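PDB 1HCU: alpha-1,2-Mannosidase, which probably trims alpha-1,2-linked mannose residues from high-mannose N-glycans, as a calcium-dependent family 47 glycoside hydrolase. Local coordinates for residues Y343-S348 with A379-T384; I350-F355 with N435-A440; E393-L398 with W415-A420. All blocks are in the same frame, centred on the assembly; numbering follows the deposited sequence.

How the contacts relate
All three contacts are buried and lie on the same side of the chain's centre, but they join different elements. Contacts 1 and 2 have centres about 7 Å apart and reach neighbouring strands of one antiparallel sheet, 382-383 and 354-356; the Ser348 side chain hydrogen-bonds Val437 O between them. Contact 3 is purely helical, pairs 393-405 with 408-425, and sits nearer the middle of the chain, its centre about 14 Å from the chain's centre against about 22 and 20 Å. The chemistry differs accordingly: contact 1 has a weak amide-to-carbonyl hydrogen bond beside an aromatic ring, contact 2 a valine against backbone carbonyls and apolar groups, contact 3 chiefly leucine and alanine methyls.

Contact 1: Y343-S348 with A379-T384; sequences YTQTAS and AGFWVT
The backbones come closest at Gln345 and Ala379, whose CA atoms are 6.3 Å apart, where the turn after helix 326-344 passes the end of helix 373-379. Gln345 bridges the gap with its amide. Its CG stands beside the backbone N (chi1 -57°) and the chain then runs extended, so the amide arrives alongside Ala379: Gln345 OE1 lies 3.2 Å from Ala379 CA, and Gln345 NE2 gives Ala379 O a weak bond of 3.0 Å, bent to 130° at the hydrogen. The stronger partner of NE2 is Gly341 O, while OE1 accepts from Arg287 NH1, so both ends of the amide are engaged, which should restrain its rotation. Gly380, with phi 93°, takes the chain out of the helix and leads to strand 382-383, an element of the antiparallel sheet that also holds the 354-356 strand. Just before that strand, Phe381 turns its ring back to the 343-348 turn. Its rim is met near the ring plane by Gln345 NE2, 4.1 Å from Phe381 CE2, and by the methyl of Thr346, with CG2 4.4 Å from Phe381 CZ. Phe375 and Phe355 make edge-to-face stacks with the same ring.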
loop_
_atom_site.group_PDB
_atom_site.type_symbol
_atom_site.label_atom_id
_atom_site.label_comp_id
_atom_site.label_asym_id
_atom_site.label_seq_id
_atom_site.Cartn_x
_atom_site.Cartn_y
_atom_site.Cartn_z
ATOM N N TYR A 343 -17.322 -2.122 -5.804
ATOM C CA TYR A 343 -17.543 -0.722 -5.447
ATOM C C TYR A 343 -18.889 -0.296 -6.054
ATOM O O TYR A 343 -19.823 0.080 -5.347
ATOM C CB TYR A 343 -16.437 0.156 -6.050
ATOM C CG TYR A 343 -15.322 0.573 -5.115
ATOM C CD1 TYR A 343 -15.242 1.887 -4.651
ATOM C CD2 TYR A 343 -14.331 -0.330 -4.715
ATOM C CE1 TYR A 343 -14.209 2.297 -3.818
ATOM C CE2 TYR A 343 -13.290 0.069 -3.877
ATOM C CZ TYR A 343 -13.235 1.386 -3.431
ATOM O OH TYR A 343 -12.228 1.796 -2.590
ATOM N N THR A 344 -18.953 -0.391 -7.380
ATOM C CA THR A 344 -20.109 0.001 -8.187
ATOM C C THR A 344 -21.420 -0.736 -7.899
ATOM O O THR A 344 -22.491 -0.237 -8.232
ATOM C CB THR A 344 -19.772 -0.151 -9.717
ATOM O OG1 THR A 344 -20.774 0.490 -10.512
ATOM C CG2 THR A 344 -19.711 -1.622 -10.107
ATOM N N GLN A 345 -21.356 -1.902 -7.267
ATOM C CA GLN A 345 -22.590 -2.633 -7.004
ATOM C C GLN A 345 -23.181 -2.524 -5.597
ATOM O O GLN A 345 -24.283 -3.029 -5.351
ATOM C CB GLN A 345 -22.418 -4.098 -7.416
ATOM C CG GLN A 345 -22.022 -4.230 -8.884
ATOM C CD GLN A 345 -21.998 -5.664 -9.377
ATOM O OE1 GLN A 345 -23.024 -6.210 -9.791
ATOM N NE2 GLN A 345 -20.819 -6.289 -9.326
ATOM N N THR A 346 -22.483 -1.868 -4.674
ATOM C CA THR A 346 -23.037 -1.713 -3.332
ATOM C C THR A 346 -23.976 -0.507 -3.352
ATOM O O THR A 346 -24.026 0.233 -4.338
ATOM C CB THR A 346 -21.948 -1.464 -2.257
ATOM O OG1 THR A 346 -21.295 -0.213 -2.514
ATOM C CG2 THR A 346 -20.918 -2.593 -2.266
ATOM N N ALA A 347 -24.709 -0.304 -2.265
ATOM C CA ALA A 347 -25.631 0.818 -2.185
ATOM C C ALA A 347 -24.861 2.132 -2.085
ATOM O O ALA A 347 -25.280 3.144 -2.639
ATOM C CB ALA A 347 -26.565 0.651 -0.985
ATOM N N SER A 348 -23.725 2.125 -1.398
ATOM C CA SER A 348 -22.951 3.356 -1.271
ATOM C C SER A 348 -22.014 3.592 -2.462
ATOM O O SER A 348 -21.505 4.702 -2.649
ATOM C CB SER A 348 -22.122 3.339 0.013
ATOM O OG SER A 348 -21.127 2.332 -0.047
ATOM N N ALA A 379 -24.894 -9.431 -8.209
ATOM C CA ALA A 379 -23.619 -8.763 -7.969
ATOM C C ALA A 379 -22.400 -9.662 -8.158
ATOM O O ALA A 379 -21.343 -9.199 -8.589
ATOM C CB ALA A 379 -23.600 -8.171 -6.577
ATOM N N GLY A 380 -22.533 -10.940 -7.822
ATOM C CA GLY A 380 -21.417 -11.849 -7.982
ATOM C C GLY A 380 -20.557 -12.009 -6.740
ATOM O O GLY A 380 -19.480 -12.600 -6.804
ATOM N N PHE A 381 -21.020 -11.490 -5.606
ATOM C CA PHE A 381 -20.274 -11.609 -4.354
ATOM C C PHE A 381 -21.159 -11.189 -3.188
ATOM O O PHE A 381 -22.201 -10.569 -3.388
ATOM C CB PHE A 381 -19.022 -10.709 -4.404
ATOM C CG PHE A 381 -19.325 -9.220 -4.320
ATOM C CD1 PHE A 381 -19.355 -8.566 -3.089
ATOM C CD2 PHE A 381 -19.595 -8.482 -5.471
ATOM C CE1 PHE A 381 -19.650 -7.193 -3.003
ATOM C CE2 PHE A 381 -19.892 -7.119 -5.403
ATOM C CZ PHE A 381 -19.920 -6.469 -4.165
ATOM N N TRP A 382 -20.776 -11.558 -1.974
ATOM C CA TRP A 382 -21.519 -11.103 -0.811
ATOM C C TRP A 382 -20.503 -10.524 0.164
ATOM O O TRP A 382 -19.317 -10.857 0.114
ATOM C CB TRP A 382 -22.355 -12.224 -0.183
ATOM C CG TRP A 382 -21.617 -13.352 0.404
ATOM C CD1 TRP A 382 -21.119 -13.439 1.670
ATOM C CD2 TRP A 382 -21.349 -14.607 -0.224
ATOM N NE1 TRP A 382 -20.564 -14.677 1.876
ATOM C CE2 TRP A 382 -20.689 -15.418 0.732
ATOM C CE3 TRP A 382 -21.606 -15.129 -1.500
ATOM C CZ2 TRP A 382 -20.281 -16.725 0.454
ATOM C CZ3 TRP A 382 -21.203 -16.429 -1.781
ATOM C CH2 TRP A 382 -20.546 -17.214 -0.805
ATOM N N VAL A 383 -20.966 -9.634 1.029
ATOM C CA VAL A 383 -20.094 -8.965 1.985
ATOM C C VAL A 383 -19.905 -9.734 3.275
ATOM O O VAL A 383 -20.865 -10.232 3.854
ATOM C CB VAL A 383 -20.647 -7.571 2.347
ATOM C CG1 VAL A 383 -19.633 -6.808 3.192
ATOM C CG2 VAL A 383 -20.990 -6.807 1.080
ATOM N N THR A 384 -18.655 -9.807 3.722
ATOM C CA THR A 384 -18.306 -10.489 4.961
ATOM C C THR A 384 -17.796 -9.457 5.977
ATOM O O THR A 384 -17.894 -9.658 7.186
ATOM C CB THR A 384 -17.210 -11.563 4.728
ATOM O OG1 THR A 384 -16.067 -10.956 4.121
ATOM C CG2 THR A 384 -17.724 -12.680 3.815
#

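Contact 2: I350-F355 with N435-A440; sequences IGPEGF and NDVTQA
Val437 points its side chain at the bend formed by Ile350, Gly351 and Pro352, and its two methyls divide the work. CG2 goes to Ile350, with Val437 CG2 3.5 Å from Ile350 CG2, the two side chains crossing at a slant. CG1 takes the other direction, over the start of the proline: Val437 CG1 is 4.1 Å from Pro352 CB. Between the branches sits the carbonyl of Ile350, whose O lies 3.2 Å from both Val437 CG1 and Val437 CG2, so the valine straddles it. On the Ile350 side, CG2 stands anti to the backbone N while CG1 lies beside that N (chi1 -62°), which leaves the short branch for Val437 and lets the longer one run toward helix 408-425, where Ala420 and Ala424 are touched. Val437 sits in a type I turn from Asp436 to Gln439, where Asp436 OD1 accepts from Thr438 N, an Asx turn, and from Thr438 OG1. This joins the approach to strand 354-356, with Glu353, the predicted proton donor, to the loop after strand 430-431. Valine methyls can crowd the Ile350 carbonyl but cannot donate to it; Thr346 OG1, outside the two segments, is its hydrogen-bond partner and probably supplies the proton.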
loop_
_atom_site.group_PDB
_atom_site.type_symbol
_atom_site.label_atom_id
_atom_site.label_comp_id
_atom_site.label_asym_id
_atom_site.label_seq_id
_atom_site.Cartn_x
_atom_site.Cartn_y
_atom_site.Cartn_z
ATOM N N ILE A 350 -19.260 2.102 -2.680
ATOM C CA ILE A 350 -17.933 1.897 -2.097
ATOM C C ILE A 350 -17.711 0.400 -1.845
ATOM O O ILE A 350 -18.621 -0.295 -1.387
ATOM C CB ILE A 350 -17.789 2.677 -0.753
ATOM C CG1 ILE A 350 -17.948 4.181 -1.016
ATOM C CG2 ILE A 350 -16.429 2.384 -0.105
ATOM C CD1 ILE A 350 -18.025 5.040 0.237
ATOM N N GLY A 351 -16.507 -0.090 -2.138
ATOM C CA GLY A 351 -16.207 -1.505 -1.954
ATOM C C GLY A 351 -16.092 -1.972 -0.509
ATOM O O GLY A 351 -15.659 -1.213 0.354
ATOM N N PRO A 352 -16.472 -3.227 -0.215
ATOM C CA PRO A 352 -16.410 -3.798 1.135
ATOM C C PRO A 352 -14.988 -4.168 1.547
ATOM O O PRO A 352 -14.114 -4.323 0.703
ATOM C CB PRO A 352 -17.317 -5.021 1.032
ATOM C CG PRO A 352 -17.074 -5.482 -0.373
ATOM C CD PRO A 352 -17.070 -4.186 -1.165
ATOM N N GLU A 353 -14.774 -4.301 2.851
ATOM C CA GLU A 353 -13.469 -4.651 3.405
ATOM C C GLU A 353 -13.166 -6.111 3.097
ATOM O O GLU A 353 -12.031 -6.484 2.782
ATOM C CB GLU A 353 -13.494 -4.440 4.913
ATOM C CG GLU A 353 -12.340 -3.636 5.431
ATOM C CD GLU A 353 -11.103 -4.459 5.556
ATOM O OE1 GLU A 353 -11.251 -5.649 5.891
ATOM O OE2 GLU A 353 -9.999 -3.931 5.343
ATOM N N GLY A 354 -14.205 -6.928 3.197
ATOM C CA GLY A 354 -14.078 -8.338 2.917
ATOM C C GLY A 354 -15.334 -8.821 2.221
ATOM O O GLY A 354 -16.436 -8.404 2.579
ATOM N N PHE A 355 -15.167 -9.682 1.220
ATOM C CA PHE A 355 -16.292 -10.233 0.481
ATOM C C PHE A 355 -15.968 -11.655 0.041
ATOM O O PHE A 355 -14.804 -12.059 0.030
ATOM C CB PHE A 355 -16.637 -9.355 -0.738
ATOM C CG PHE A 355 -15.550 -9.291 -1.783
ATOM C CD1 PHE A 355 -15.492 -10.221 -2.817
ATOM C CD2 PHE A 355 -14.577 -8.296 -1.724
ATOM C CE1 PHE A 355 -14.485 -10.161 -3.781
ATOM C CE2 PHE A 355 -13.563 -8.228 -2.684
ATOM C CZ PHE A 355 -13.519 -9.162 -3.714
ATOM N N ASN A 435 -19.008 2.593 8.720
ATOM C CA ASN A 435 -19.443 1.288 9.202
ATOM C C ASN A 435 -20.026 0.282 8.211
ATOM O O ASN A 435 -19.591 -0.865 8.167
ATOM C CB ASN A 435 -20.449 1.469 10.345
ATOM C CG ASN A 435 -19.873 2.247 11.513
ATOM O OD1 ASN A 435 -18.766 1.974 11.972
ATOM N ND2 ASN A 435 -20.632 3.214 12.006
ATOM N N ASP A 436 -21.017 0.690 7.428
ATOM C CA ASP A 436 -21.644 -0.245 6.506
ATOM C C ASP A 436 -21.684 0.246 5.072
ATOM O O ASP A 436 -22.457 1.136 4.718
ATOM C CB ASP A 436 -23.061 -0.541 6.967
ATOM C CG ASP A 436 -23.613 -1.814 6.371
ATOM O OD1 ASP A 436 -23.209 -2.189 5.247
ATOM O OD2 ASP A 436 -24.471 -2.433 7.034
ATOM N N VAL A 437 -20.863 -0.377 4.247
ATOM C CA VAL A 437 -20.751 -0.044 2.845
ATOM C C VAL A 437 -21.990 -0.445 2.043
ATOM O O VAL A 437 -22.321 0.183 1.032
ATOM C CB VAL A 437 -19.483 -0.706 2.278
ATOM C CG1 VAL A 437 -19.826 -1.734 1.222
ATOM C CG2 VAL A 437 -18.540 0.360 1.782
ATOM N N THR A 438 -22.680 -1.482 2.502
ATOM C CA THR A 438 -23.881 -1.948 1.826
ATOM C C THR A 438 -25.044 -1.000 2.128
ATOM O O THR A 438 -26.164 -1.209 1.665
ATOM C CB THR A 438 -24.262 -3.378 2.271
ATOM O OG1 THR A 438 -24.750 -3.349 3.615
ATOM C CG2 THR A 438 -23.042 -4.299 2.200
ATOM N N GLN A 439 -24.772 0.045 2.906
ATOM C CA GLN A 439 -25.792 1.033 3.256
ATOM C C GLN A 439 -25.558 2.284 2.411
ATOM O O GLN A 439 -24.429 2.768 2.302
ATOM C CB GLN A 439 -25.692 1.381 4.738
ATOM C CG GLN A 439 -27.008 1.420 5.463
ATOM C CD GLN A 439 -26.817 1.405 6.963
ATOM O OE1 GLN A 439 -26.263 0.451 7.515
ATOM N NE2 GLN A 439 -27.267 2.467 7.637
ATOM N N ALA A 440 -26.629 2.803 1.820
ATOM C CA ALA A 440 -26.543 3.980 0.962
ATOM C C ALA A 440 -25.730 5.142 1.530
ATOM O O ALA A 440 -24.862 5.683 0.849
ATOM C CB ALA A 440 -27.940 4.454 0.613
#

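Contact 3: E393-L398 with W415-A420; sequences ETLESL and WEALSA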
loop_
_atom_site.group_PDB
_atom_site.type_symbol
_atom_site.label_atom_id
_atom_site.label_comp_id
_atom_site.label_asym_id
_atom_site.label_seq_id
_atom_site.Cartn_x
_atom_site.Cartn_y
_atom_site.Cartn_z
ATOM N N GLU A 393 -6.218 0.850 -2.231
ATOM C CA GLU A 393 -5.920 -0.189 -3.205
ATOM C C GLU A 393 -6.666 -0.175 -4.534
ATOM O O GLU A 393 -6.070 -0.428 -5.574
ATOM C CB GLU A 393 -6.068 -1.566 -2.560
ATOM C CG GLU A 393 -5.078 -1.812 -1.437
ATOM C CD GLU A 393 -5.522 -1.203 -0.124
ATOM O OE1 GLU A 393 -4.704 -1.159 0.813
ATOM O OE2 GLU A 393 -6.685 -0.778 -0.026
ATOM N N THR A 394 -7.960 0.111 -4.510
ATOM C CA THR A 394 -8.741 0.118 -5.736
ATOM C C THR A 394 -8.425 1.330 -6.616
ATOM O O THR A 394 -8.255 1.196 -7.840
ATOM C CB THR A 394 -10.237 0.034 -5.391
ATOM O OG1 THR A 394 -10.493 -1.234 -4.774
ATOM C CG2 THR A 394 -11.094 0.166 -6.635
ATOM N N LEU A 395 -8.332 2.501 -5.987
ATOM C CA LEU A 395 -7.988 3.721 -6.700
ATOM C C LEU A 395 -6.591 3.508 -7.269
ATOM O O LEU A 395 -6.254 4.008 -8.347
ATOM C CB LEU A 395 -7.985 4.914 -5.743
ATOM C CG LEU A 395 -9.364 5.355 -5.250
ATOM C CD1 LEU A 395 -9.192 6.164 -3.981
ATOM C CD2 LEU A 395 -10.083 6.169 -6.342
ATOM N N GLU A 396 -5.785 2.743 -6.539
ATOM C CA GLU A 396 -4.427 2.440 -6.971
ATOM C C GLU A 396 -4.480 1.637 -8.265
ATOM O O GLU A 396 -3.861 2.010 -9.261
ATOM C CB GLU A 396 -3.696 1.624 -5.898
ATOM C CG GLU A 396 -2.229 1.319 -6.189
ATOM C CD GLU A 396 -1.584 0.546 -5.049
ATOM O OE1 GLU A 396 -2.113 0.622 -3.922
ATOM O OE2 GLU A 396 -0.552 -0.126 -5.265
ATOM N N SER A 397 -5.229 0.539 -8.257
ATOM C CA SER A 397 -5.306 -0.289 -9.449
ATOM C C SER A 397 -5.929 0.425 -10.645
ATOM O O SER A 397 -5.468 0.253 -11.773
ATOM C CB SER A 397 -6.038 -1.595 -9.142
ATOM O OG SER A 397 -5.232 -2.397 -8.295
ATOM N N LEU A 398 -6.959 1.230 -10.401
ATOM C CA LEU A 398 -7.591 1.970 -11.477
ATOM C C LEU A 398 -6.557 2.916 -12.076
ATOM O O LEU A 398 -6.482 3.081 -13.295
ATOM C CB LEU A 398 -8.786 2.766 -10.950
ATOM C CG LEU A 398 -9.974 1.914 -10.486
ATOM C CD1 LEU A 398 -10.975 2.798 -9.749
ATOM C CD2 LEU A 398 -10.622 1.236 -11.691
ATOM N N TRP A 415 -13.154 8.373 -10.796
ATOM C CA TRP A 415 -13.956 9.529 -10.415
ATOM C C TRP A 415 -15.210 9.050 -9.697
ATOM O O TRP A 415 -15.621 9.627 -8.690
ATOM C CB TRP A 415 -14.338 10.341 -11.660
ATOM C CG TRP A 415 -15.159 11.553 -11.361
ATOM C CD1 TRP A 415 -16.385 11.860 -11.878
ATOM C CD2 TRP A 415 -14.822 12.623 -10.470
ATOM N NE1 TRP A 415 -16.832 13.053 -11.364
ATOM C CE2 TRP A 415 -15.892 13.543 -10.497
ATOM C CE3 TRP A 415 -13.717 12.895 -9.649
ATOM C CZ2 TRP A 415 -15.891 14.717 -9.738
ATOM C CZ3 TRP A 415 -13.715 14.065 -8.892
ATOM C CH2 TRP A 415 -14.797 14.960 -8.942
ATOM N N GLU A 416 -15.822 7.992 -10.217
ATOM C CA GLU A 416 -17.011 7.445 -9.582
ATOM C C GLU A 416 -16.617 6.933 -8.203
ATOM O O GLU A 416 -17.399 7.036 -7.255
ATOM C CB GLU A 416 -17.601 6.306 -10.418
ATOM C CG GLU A 416 -18.292 6.758 -11.695
ATOM C CD GLU A 416 -18.600 5.599 -12.634
ATOM O OE1 GLU A 416 -18.991 4.518 -12.138
ATOM O OE2 GLU A 416 -18.456 5.775 -13.867
ATOM N N ALA A 417 -15.400 6.397 -8.097
ATOM C CA ALA A 417 -14.894 5.876 -6.827
ATOM C C ALA A 417 -14.646 7.010 -5.822
ATOM O O ALA A 417 -15.129 6.939 -4.688
ATOM C CB ALA A 417 -13.610 5.066 -7.051
ATOM N N LEU A 418 -13.912 8.049 -6.229
ATOM C CA LEU A 418 -13.653 9.174 -5.327
ATOM C C LEU A 418 -14.982 9.799 -4.890
ATOM O O LEU A 418 -15.194 10.028 -3.703
ATOM C CB LEU A 418 -12.779 10.263 -5.986
ATOM C CG LEU A 418 -12.594 11.511 -5.083
ATOM C CD1 LEU A 418 -11.316 11.401 -4.264
ATOM C CD2 LEU A 418 -12.567 12.776 -5.912
ATOM N N SER A 419 -15.877 10.056 -5.845
ATOM C CA SER A 419 -17.180 10.656 -5.533
ATOM C C SER A 419 -17.982 9.858 -4.507
ATOM O O SER A 419 -18.536 10.429 -3.561
ATOM C CB SER A 419 -18.025 10.816 -6.803
ATOM O OG SER A 419 -17.373 11.639 -7.748
ATOM N N ALA A 420 -18.061 8.545 -4.700
ATOM C CA ALA A 420 -18.793 7.700 -3.762
ATOM C C ALA A 420 -18.150 7.802 -2.382
ATOM O O ALA A 420 -18.840 7.920 -1.365
ATOM C CB ALA A 420 -18.800 6.252 -4.236
#
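Leu395 sets its CG beside the backbone N, anti to the carbonyl carbon (chi1 -71°), and a chi2 of 160° turns CD1 nearly anti to CA and leaves CD2 directed at the facing helix, where Leu395 CD2 rests 3.8 Å from Ala417 CB. Leu398, one turn further on, repeats nearly the same torsions, but a different branch does the touching: Leu398 CD1 is 4.4 Å from Ala417 CB. The alanine methyl is thus met by two leucines from successive turns of one helix, with CD2 of Leu395 making the closer contact. The same CD2 also lies 4.3 Å from Leu418 N, so the leucine tip reaches backbone as well as methyl. Near Leu395 and Ala417 the CA atoms come within 7.2 Å. The segments run nearly antiparallel, at a signed crossing angle of -160°, and their axes approach to 10.4 Å. They belong to helices 393-405 and 408-425, consecutive in the chain and joined by a very short link: a helical hairpin within the helical framework of the (alpha/alpha)7 barrel known for family 47. Helix 451-465 adds Ala457 against Leu395 and Ala461 against Leu418, while Phe340 of helix 326-344 packs on Leu398. Further round helix 408-425, Ser419 OG bonds Trp415 O at 2.8 Å from above the carbonyl plane, the backbone Ser419 N reaching that oxygen from the opposite face. The same hydroxyl oxygen also lies over the centre of one face of the Trp415 ring, 3.7 Å above its plane, and Arg15 makes a cation-pi contact with the same indole.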